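Local coordinates for protein beta-1,4-mannanase (Aplysia kurodai, PDB 3VUP) that probably hydrolyses internal beta-1,4-mannosidic linkages of mannan as a TIM-barrel endo-mannanase of the sea hare's digestive fluid, at residues A[274-279]-A[289-294]. Numbering follows the deposited sequence.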
loop_
_atom_site.group_PDB
_atom_site.type_symbol
_atom_site.label_atom_id
_atom_site.label_comp_id
_atom_site.label_asym_id
_atom_site.label_seq_id
_atom_site.Cartn_x
_atom_site.Cartn_y
_atom_site.Cartn_z
ATOM N N ALA A 274 -6.929 -15.088 -9.427
ATOM C CA ALA A 274 -6.406 -15.007 -8.063
ATOM C C ALA A 274 -4.917 -15.318 -7.950
ATOM O O ALA A 274 -4.449 -16.335 -8.453
ATOM C CB ALA A 274 -7.188 -15.924 -7.141
ATOM N N PRO A 275 -4.171 -14.463 -7.242
ATOM C CA PRO A 275 -2.759 -14.770 -7.007
ATOM C C PRO A 275 -2.546 -16.126 -6.328
ATOM O O PRO A 275 -1.540 -16.775 -6.599
ATOM C CB PRO A 275 -2.302 -13.604 -6.129
ATOM C CG PRO A 275 -3.122 -12.446 -6.657
ATOM C CD PRO A 275 -4.489 -13.064 -6.908
ATOM N N PHE A 276 -3.500 -16.562 -5.508
ATOM C CA PHE A 276 -3.386 -17.818 -4.769
ATOM C C PHE A 276 -3.641 -19.074 -5.590
ATOM O O PHE A 276 -3.523 -20.176 -5.072
ATOM C CB PHE A 276 -4.244 -17.765 -3.503
ATOM C CG PHE A 276 -3.605 -16.975 -2.418
ATOM C CD1 PHE A 276 -2.604 -17.549 -1.648
ATOM C CD2 PHE A 276 -3.943 -15.656 -2.191
ATOM C CE1 PHE A 276 -1.959 -16.830 -0.660
ATOM C CE2 PHE A 276 -3.314 -14.931 -1.197
ATOM C CZ PHE A 276 -2.323 -15.515 -0.436
ATOM N N THR A 277 -3.963 -18.912 -6.871
ATOM C CA THR A 277 -4.049 -20.048 -7.788
ATOM C C THR A 277 -3.173 -19.833 -9.020
ATOM O O THR A 277 -3.258 -20.581 -9.993
ATOM C CB THR A 277 -5.489 -20.324 -8.228
ATOM O OG1 THR A 277 -6.029 -19.135 -8.812
ATOM C CG2 THR A 277 -6.346 -20.765 -7.043
ATOM N N HIS A 278 -2.316 -18.820 -8.955
ATOM C CA HIS A 278 -1.406 -18.485 -10.038
ATOM C C HIS A 278 0.000 -18.232 -9.512
ATOM O O HIS A 278 0.297 -18.472 -8.335
ATOM C CB HIS A 278 -1.969 -17.305 -10.832
ATOM C CG HIS A 278 -3.236 -17.656 -11.538
ATOM N ND1 HIS A 278 -4.477 -17.530 -10.952
ATOM C CD2 HIS A 278 -3.446 -18.232 -12.747
ATOM C CE1 HIS A 278 -5.399 -17.976 -11.786
ATOM N NE2 HIS A 278 -4.800 -18.405 -12.883
ATOM N N GLN A 279 0.883 -17.801 -10.396
ATOM C CA GLN A 279 2.223 -17.453 -9.973
ATOM C C GLN A 279 2.550 -16.066 -10.506
ATOM O O GLN A 279 1.882 -15.570 -11.422
ATOM C CB GLN A 279 3.244 -18.504 -10.398
ATOM C CG GLN A 279 3.360 -18.686 -11.896
ATOM C CD GLN A 279 4.342 -19.800 -12.281
ATOM O OE1 GLN A 279 5.421 -19.932 -11.695
ATOM N NE2 GLN A 279 3.969 -20.598 -13.271
ATOM N N ILE A 289 6.159 -8.136 -7.217
ATOM C CA ILE A 289 4.745 -8.158 -6.862
ATOM C C ILE A 289 4.607 -8.669 -5.430
ATOM O O ILE A 289 4.901 -9.835 -5.142
ATOM C CB ILE A 289 3.939 -9.085 -7.789
ATOM C CG1 ILE A 289 4.057 -8.650 -9.255
ATOM C CG2 ILE A 289 2.484 -9.154 -7.338
ATOM C CD1 ILE A 289 3.548 -9.703 -10.231
ATOM N N VAL A 290 4.156 -7.793 -4.539
ATOM C CA VAL A 290 3.859 -8.174 -3.165
ATOM C C VAL A 290 2.392 -8.578 -3.070
ATOM O O VAL A 290 1.534 -7.882 -3.605
ATOM C CB VAL A 290 4.148 -6.999 -2.210
ATOM C CG1 VAL A 290 3.647 -7.281 -0.789
ATOM C CG2 VAL A 290 5.634 -6.696 -2.205
ATOM N N VAL A 291 2.097 -9.707 -2.425
ATOM C CA VAL A 291 0.721 -10.034 -2.087
ATOM C C VAL A 291 0.471 -9.391 -0.722
ATOM O O VAL A 291 0.856 -9.925 0.325
ATOM C CB VAL A 291 0.460 -11.551 -2.094
ATOM C CG1 VAL A 291 -0.995 -11.826 -1.764
ATOM C CG2 VAL A 291 0.816 -12.138 -3.452
ATOM N N GLY A 292 -0.116 -8.197 -0.763
ATOM C CA GLY A 292 -0.129 -7.280 0.361
ATOM C C GLY A 292 -1.328 -7.325 1.292
ATOM O O GLY A 292 -1.334 -6.597 2.284
ATOM N N GLU A 293 -2.326 -8.155 0.980
ATOM C CA GLU A 293 -3.410 -8.481 1.917
ATOM C C GLU A 293 -3.945 -9.855 1.587
ATOM O O GLU A 293 -4.117 -10.178 0.411
ATOM C CB GLU A 293 -4.597 -7.525 1.808
ATOM C CG GLU A 293 -4.403 -6.114 2.306
ATOM C CD GLU A 293 -5.687 -5.304 2.262
ATOM O OE1 GLU A 293 -6.786 -5.908 2.149
ATOM O OE2 GLU A 293 -5.590 -4.060 2.355
ATOM N N PHE A 294 -4.253 -10.619 2.634
ATOM C CA PHE A 294 -4.955 -11.889 2.550
ATOM C C PHE A 294 -5.215 -12.354 3.974
ATOM O O PHE A 294 -4.547 -11.894 4.907
ATOM C CB PHE A 294 -4.136 -12.951 1.796
ATOM C CG PHE A 294 -2.795 -13.269 2.421
ATOM C CD1 PHE A 294 -2.647 -14.315 3.325
ATOM C CD2 PHE A 294 -1.671 -12.534 2.074
ATOM C CE1 PHE A 294 -1.414 -14.610 3.874
ATOM C CE2 PHE A 294 -0.430 -12.825 2.617
ATOM C CZ PHE A 294 -0.300 -13.869 3.521
#
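The F276 ring turns its edge to one face of the F294 ring, a T-shaped pair with centroids 5.3 Å apart and planes at 64°. CZ of F276 lies 3.7 Å from CG of F294, above the F294 plane but displaced toward the rim; V291 O sits in plane at the F294 edge, and CD2 of F294 in plane at the F276 edge. The W270 ring stacks with F276, while F308 makes a second edge-to-face pair with F294. The fold is a (beta/alpha)8 TIM barrel: 289-293 is its seventh strand, parallel to 259-262 and 318-322, and 274-279 belongs to the loop joining the sixth strand to the seventh. CG of F276 stands anti to its carbonyl carbon (chi1 -78°), which carries the far edge of the ring to the barrel: CE2 comes to 3.7 Å from CB of F294 and 3.9 Å from CG1 of V291. The other methyl of V291, CG2, has a looser apolar neighbour in CB of P275, at 4.4 Å. No hydrogen bond links the two segments; every close pair is carbon to carbon, and all four touching residues are buried. M307 of helix 304-313 touches both phenylalanines. Replacing F276 with an alanine would probably leave the face of F294 without the edge F276 lays against it and open a gap beside V291 CG1. Next to F294, CB of E293 points away from 274-279; its carboxylate meets R60 in a salt bridge and Y264 in a hydrogen bond, and OE2 also bonds a Tris molecule, probably from the crystallisation liquor, consistent with a substrate cleft at this C-terminal barrel end. Within the turn, A274 O accepts T277 N at 3.1 Å and, from the opposite face, H278 ND1 at 2.8 Å, N-H...O angle 163°.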